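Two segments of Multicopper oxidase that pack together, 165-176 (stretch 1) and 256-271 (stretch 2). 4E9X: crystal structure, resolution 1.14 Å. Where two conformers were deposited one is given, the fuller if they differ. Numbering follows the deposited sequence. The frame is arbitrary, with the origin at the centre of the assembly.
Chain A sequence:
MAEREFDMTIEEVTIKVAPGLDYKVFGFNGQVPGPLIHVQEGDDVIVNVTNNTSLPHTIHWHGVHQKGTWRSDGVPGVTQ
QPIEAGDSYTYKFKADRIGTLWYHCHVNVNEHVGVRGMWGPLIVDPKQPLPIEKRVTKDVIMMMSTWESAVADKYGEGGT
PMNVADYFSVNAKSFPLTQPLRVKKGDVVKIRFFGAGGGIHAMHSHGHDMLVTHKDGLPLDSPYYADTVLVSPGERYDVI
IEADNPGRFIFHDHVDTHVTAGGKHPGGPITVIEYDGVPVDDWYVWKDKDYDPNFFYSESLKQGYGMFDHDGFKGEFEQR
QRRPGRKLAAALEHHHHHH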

# COMPACT_ATOMS: atom_id res chain seq x y z
N ALA A 165 13.55 8.76 7.10
CA ALA A 165 12.47 9.78 6.97
C ALA A 165 11.84 9.91 8.33
O ALA A 165 11.22 8.96 8.80
CB ALA A 165 11.49 9.40 5.86
N ASP A 166 12.06 11.06 8.98
CA ASP A 166 11.66 11.24 10.34
C ASP A 166 10.70 12.42 10.51
O ASP A 166 10.24 12.67 11.63
CB ASP A 166 12.85 11.41 11.29
CG ASP A 166 13.86 12.46 10.84
OD1 ASP A 166 13.77 13.01 9.74
OD2 ASP A 166 14.81 12.73 11.63
N TYR A 167 10.33 13.09 9.43
CA TYR A 167 9.28 14.11 9.48
C TYR A 167 8.37 13.90 8.26
O TYR A 167 8.74 13.31 7.26
CB TYR A 167 9.80 15.53 9.47
CG TYR A 167 10.54 15.98 10.72
CD1 TYR A 167 9.96 16.84 11.63
CD2 TYR A 167 11.87 15.55 10.91
CE1 TYR A 167 10.66 17.28 12.78
CE2 TYR A 167 12.55 15.99 12.05
CZ TYR A 167 11.97 16.84 12.97
OH TYR A 167 12.69 17.25 14.08
N PHE A 168 7.12 14.31 8.43
CA PHE A 168 6.00 13.98 7.52
C PHE A 168 5.08 15.18 7.34
O PHE A 168 4.92 15.94 8.30
CB PHE A 168 5.21 12.75 8.03
CG PHE A 168 6.14 11.59 8.38
CD1 PHE A 168 6.51 10.70 7.37
CD2 PHE A 168 6.66 11.46 9.66
CE1 PHE A 168 7.41 9.69 7.66
CE2 PHE A 168 7.57 10.43 9.94
CZ PHE A 168 7.94 9.57 8.92
N SER A 169 4.48 15.37 6.17
CA SER A 169 3.73 16.60 5.99
C SER A 169 2.58 16.44 5.02
O SER A 169 2.52 15.52 4.19
CB SER A 169 4.67 17.72 5.47
OG SER A 169 5.30 17.28 4.24
N VAL A 170 1.67 17.42 5.10
CA VAL A 170 0.77 17.74 4.02
C VAL A 170 1.11 19.15 3.57
O VAL A 170 1.26 20.06 4.41
CB VAL A 170 -0.72 17.58 4.43
CG1 VAL A 170 -1.07 18.35 5.70
CG2 VAL A 170 -1.65 18.01 3.26
N ASN A 171 1.26 19.36 2.28
CA ASN A 171 1.62 20.66 1.68
C ASN A 171 2.82 21.25 2.38
O ASN A 171 2.86 22.45 2.68
CB ASN A 171 0.42 21.61 1.67
CG ASN A 171 -0.67 21.06 0.76
OD1 ASN A 171 -0.43 20.10 0.05
ND2 ASN A 171 -1.88 21.63 0.82
N ALA A 172 3.81 20.38 2.64
CA ALA A 172 5.13 20.75 3.19
C ALA A 172 5.10 21.32 4.60
O ALA A 172 6.10 21.92 5.02
CB ALA A 172 5.89 21.68 2.24
N LYS A 173 4.04 21.09 5.38
CA LYS A 173 4.09 21.42 6.80
C LYS A 173 3.66 20.20 7.61
O LYS A 173 2.83 19.39 7.23
CB LYS A 173 3.23 22.66 7.11
CG LYS A 173 3.47 23.80 6.11
CD LYS A 173 3.17 25.21 6.58
CE LYS A 173 3.11 26.19 5.40
NZ LYS A 173 4.48 26.53 4.93
N SER A 174 4.28 20.12 8.79
CA SER A 174 4.01 19.12 9.82
C SER A 174 3.21 19.76 10.96
O SER A 174 3.59 20.86 11.43
CB SER A 174 5.37 18.60 10.29
OG SER A 174 5.26 17.73 11.44
N PHE A 175 2.13 19.12 11.40
CA PHE A 175 1.35 19.60 12.52
C PHE A 175 2.27 19.93 13.69
O PHE A 175 3.14 19.11 14.01
CB PHE A 175 0.36 18.49 12.91
CG PHE A 175 -0.55 18.94 14.06
CD1 PHE A 175 -1.75 19.59 13.79
CD2 PHE A 175 -0.19 18.72 15.37
CE1 PHE A 175 -2.56 20.04 14.84
CE2 PHE A 175 -0.99 19.18 16.40
CZ PHE A 175 -2.17 19.85 16.16
N PRO A 176 2.11 21.05 14.41
CA PRO A 176 0.99 22.00 14.33
C PRO A 176 1.07 23.13 13.32
O PRO A 176 0.22 24.01 13.35
CB PRO A 176 1.04 22.65 15.73
CG PRO A 176 2.51 22.71 16.01
CD PRO A 176 3.03 21.34 15.52
N ASP A 256 1.02 4.98 11.85
CA ASP A 256 1.39 5.40 13.23
C ASP A 256 2.69 6.18 13.30
O ASP A 256 2.72 7.19 14.02
CB ASP A 256 1.48 4.15 14.11
CG ASP A 256 0.24 3.28 14.02
OD1 ASP A 256 -0.55 3.20 13.05
OD2 ASP A 256 0.01 2.62 15.05
N THR A 257 3.76 5.74 12.62
CA THR A 257 5.00 6.50 12.72
C THR A 257 4.96 7.83 12.01
O THR A 257 5.82 8.69 12.23
CB THR A 257 6.18 5.67 12.16
OG1 THR A 257 5.80 5.41 10.80
CG2 THR A 257 6.40 4.35 12.85
N HIS A 258 3.96 8.11 11.17
CA HIS A 258 3.89 9.38 10.46
C HIS A 258 3.26 10.49 11.28
O HIS A 258 3.37 11.64 10.84
CB HIS A 258 3.03 9.19 9.18
CG HIS A 258 3.73 8.30 8.20
ND1 HIS A 258 3.26 8.12 6.93
CD2 HIS A 258 4.88 7.57 8.29
CE1 HIS A 258 4.07 7.30 6.27
NE2 HIS A 258 5.07 6.96 7.09
N VAL A 259 2.63 10.16 12.43
CA VAL A 259 2.13 11.28 13.26
C VAL A 259 3.14 11.59 14.35
O VAL A 259 2.90 11.79 15.54
CB VAL A 259 0.73 11.02 13.83
CG1 VAL A 259 -0.25 11.07 12.62
CG2 VAL A 259 0.60 9.73 14.55
N THR A 260 4.38 11.68 13.89
CA THR A 260 5.50 12.07 14.74
C THR A 260 6.31 13.12 13.98
O THR A 260 6.15 13.30 12.76
CB THR A 260 6.40 10.87 15.12
OG1 THR A 260 7.09 10.35 13.95
CG2 THR A 260 5.63 9.72 15.76
N ALA A 261 7.24 13.77 14.71
CA ALA A 261 8.11 14.76 14.10
C ALA A 261 9.44 14.62 14.81
O ALA A 261 9.51 14.94 16.01
CB ALA A 261 7.56 16.16 14.33
N GLY A 262 10.48 14.12 14.17
CA GLY A 262 11.74 13.97 14.93
C GLY A 262 11.63 13.04 16.10
O GLY A 262 12.37 13.25 17.09
N GLY A 263 10.75 12.04 16.02
CA GLY A 263 10.56 11.08 17.10
C GLY A 263 9.61 11.58 18.17
O GLY A 263 9.35 10.87 19.15
N LYS A 264 9.07 12.79 18.06
CA LYS A 264 8.09 13.32 19.04
C LYS A 264 6.68 13.38 18.48
O LYS A 264 6.46 13.43 17.29
CB LYS A 264 8.54 14.71 19.52
CG LYS A 264 10.01 15.04 19.50
CD LYS A 264 10.34 16.52 19.30
CE LYS A 264 9.76 17.14 18.03
NZ LYS A 264 10.75 17.42 16.95
N HIS A 265 5.63 13.35 19.32
CA HIS A 265 4.23 13.27 18.86
C HIS A 265 3.57 14.38 19.65
O HIS A 265 3.90 14.64 20.84
CB HIS A 265 3.52 11.92 19.07
CG HIS A 265 2.01 11.83 18.92
ND1 HIS A 265 1.36 11.44 17.74
CD2 HIS A 265 0.96 12.07 19.78
CE1 HIS A 265 0.04 11.45 17.85
NE2 HIS A 265 -0.25 11.82 19.08
N PRO A 266 2.61 15.08 19.05
CA PRO A 266 2.09 14.89 17.71
C PRO A 266 2.89 15.70 16.70
O PRO A 266 3.59 16.63 17.04
CB PRO A 266 0.68 15.45 17.79
CG PRO A 266 0.75 16.50 18.82
CD PRO A 266 1.90 16.17 19.77
N GLY A 267 2.70 15.23 15.46
CA GLY A 267 3.35 15.90 14.34
C GLY A 267 2.79 15.23 13.11
O GLY A 267 1.99 14.29 13.19
N GLY A 268 3.22 15.73 11.94
CA GLY A 268 2.92 14.98 10.74
C GLY A 268 1.75 15.50 9.97
O GLY A 268 1.34 16.68 10.12
N PRO A 269 1.18 14.72 9.06
CA PRO A 269 0.10 15.20 8.17
C PRO A 269 -1.22 15.11 8.90
O PRO A 269 -1.96 14.12 8.79
CB PRO A 269 0.19 14.25 6.94
CG PRO A 269 1.40 13.40 7.18
CD PRO A 269 1.59 13.32 8.69
N ILE A 270 -1.48 16.17 9.67
CA ILE A 270 -2.70 16.28 10.45
C ILE A 270 -3.37 17.63 10.16
O ILE A 270 -2.66 18.65 10.25
CB ILE A 270 -2.41 16.20 11.96
CG1 ILE A 270 -1.67 14.94 12.37
CG2 ILE A 270 -3.71 16.42 12.75
CD1 ILE A 270 -1.19 14.92 13.81
N THR A 271 -4.66 17.64 9.88
CA THR A 271 -5.44 18.85 9.90
C THR A 271 -6.69 18.59 10.73
O THR A 271 -6.84 17.48 11.30
CB THR A 271 -5.75 19.34 8.47
OG1 THR A 271 -6.49 20.59 8.57
CG2 THR A 271 -6.57 18.35 7.68
O HOH W 1 9.65 10.94 13.69
O HOH W 2 6.68 15.35 11.02

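Three direct hydrogen bonds join the two stretches. Phe175 N donates to Gly268 O at 2.9 Å, almost in line. Gly268 N in turn donates to Ser174 OG, also at 2.9 Å. Gly262 N donates to Asp166 O, again at 2.9 Å, within the type I' turn from Ala261 to Lys264.

Two waters extend this network. Water 1 donates to Asp166 O and Thr260 OG1 and accepts from Gly263 N. Water 2 accepts from Phe168 N and Ser174 OG and donates to Thr260 O. Ser174 OG therefore serves both as acceptor for Gly268 N and as donor to water.

The backbones come close at two glycines. Gly268 CA lies 3.3 Å from Phe168 O, and Gly267 CA lies 3.2 Å from Phe175 O. A CB on Gly268 would clash with His258 O, in its own stretch; one on Gly262 would strike Tyr167 OH. The positive phi of Gly262 also favours glycine.

Phe168 and Phe175 both point toward stretch 2 and bury the most surface. The Phe168 ring forms an offset stack with His258, centroids 4.3 Å apart. Phe168 CB packs on Pro269 CD at 3.7 Å. Phe175 CB meets Ile270 CB at 3.7 Å, and Phe175 CE2 lies 4.0 Å from Pro266 CG. The Tyr167 ring covers Ala261 and Gly262 with one face.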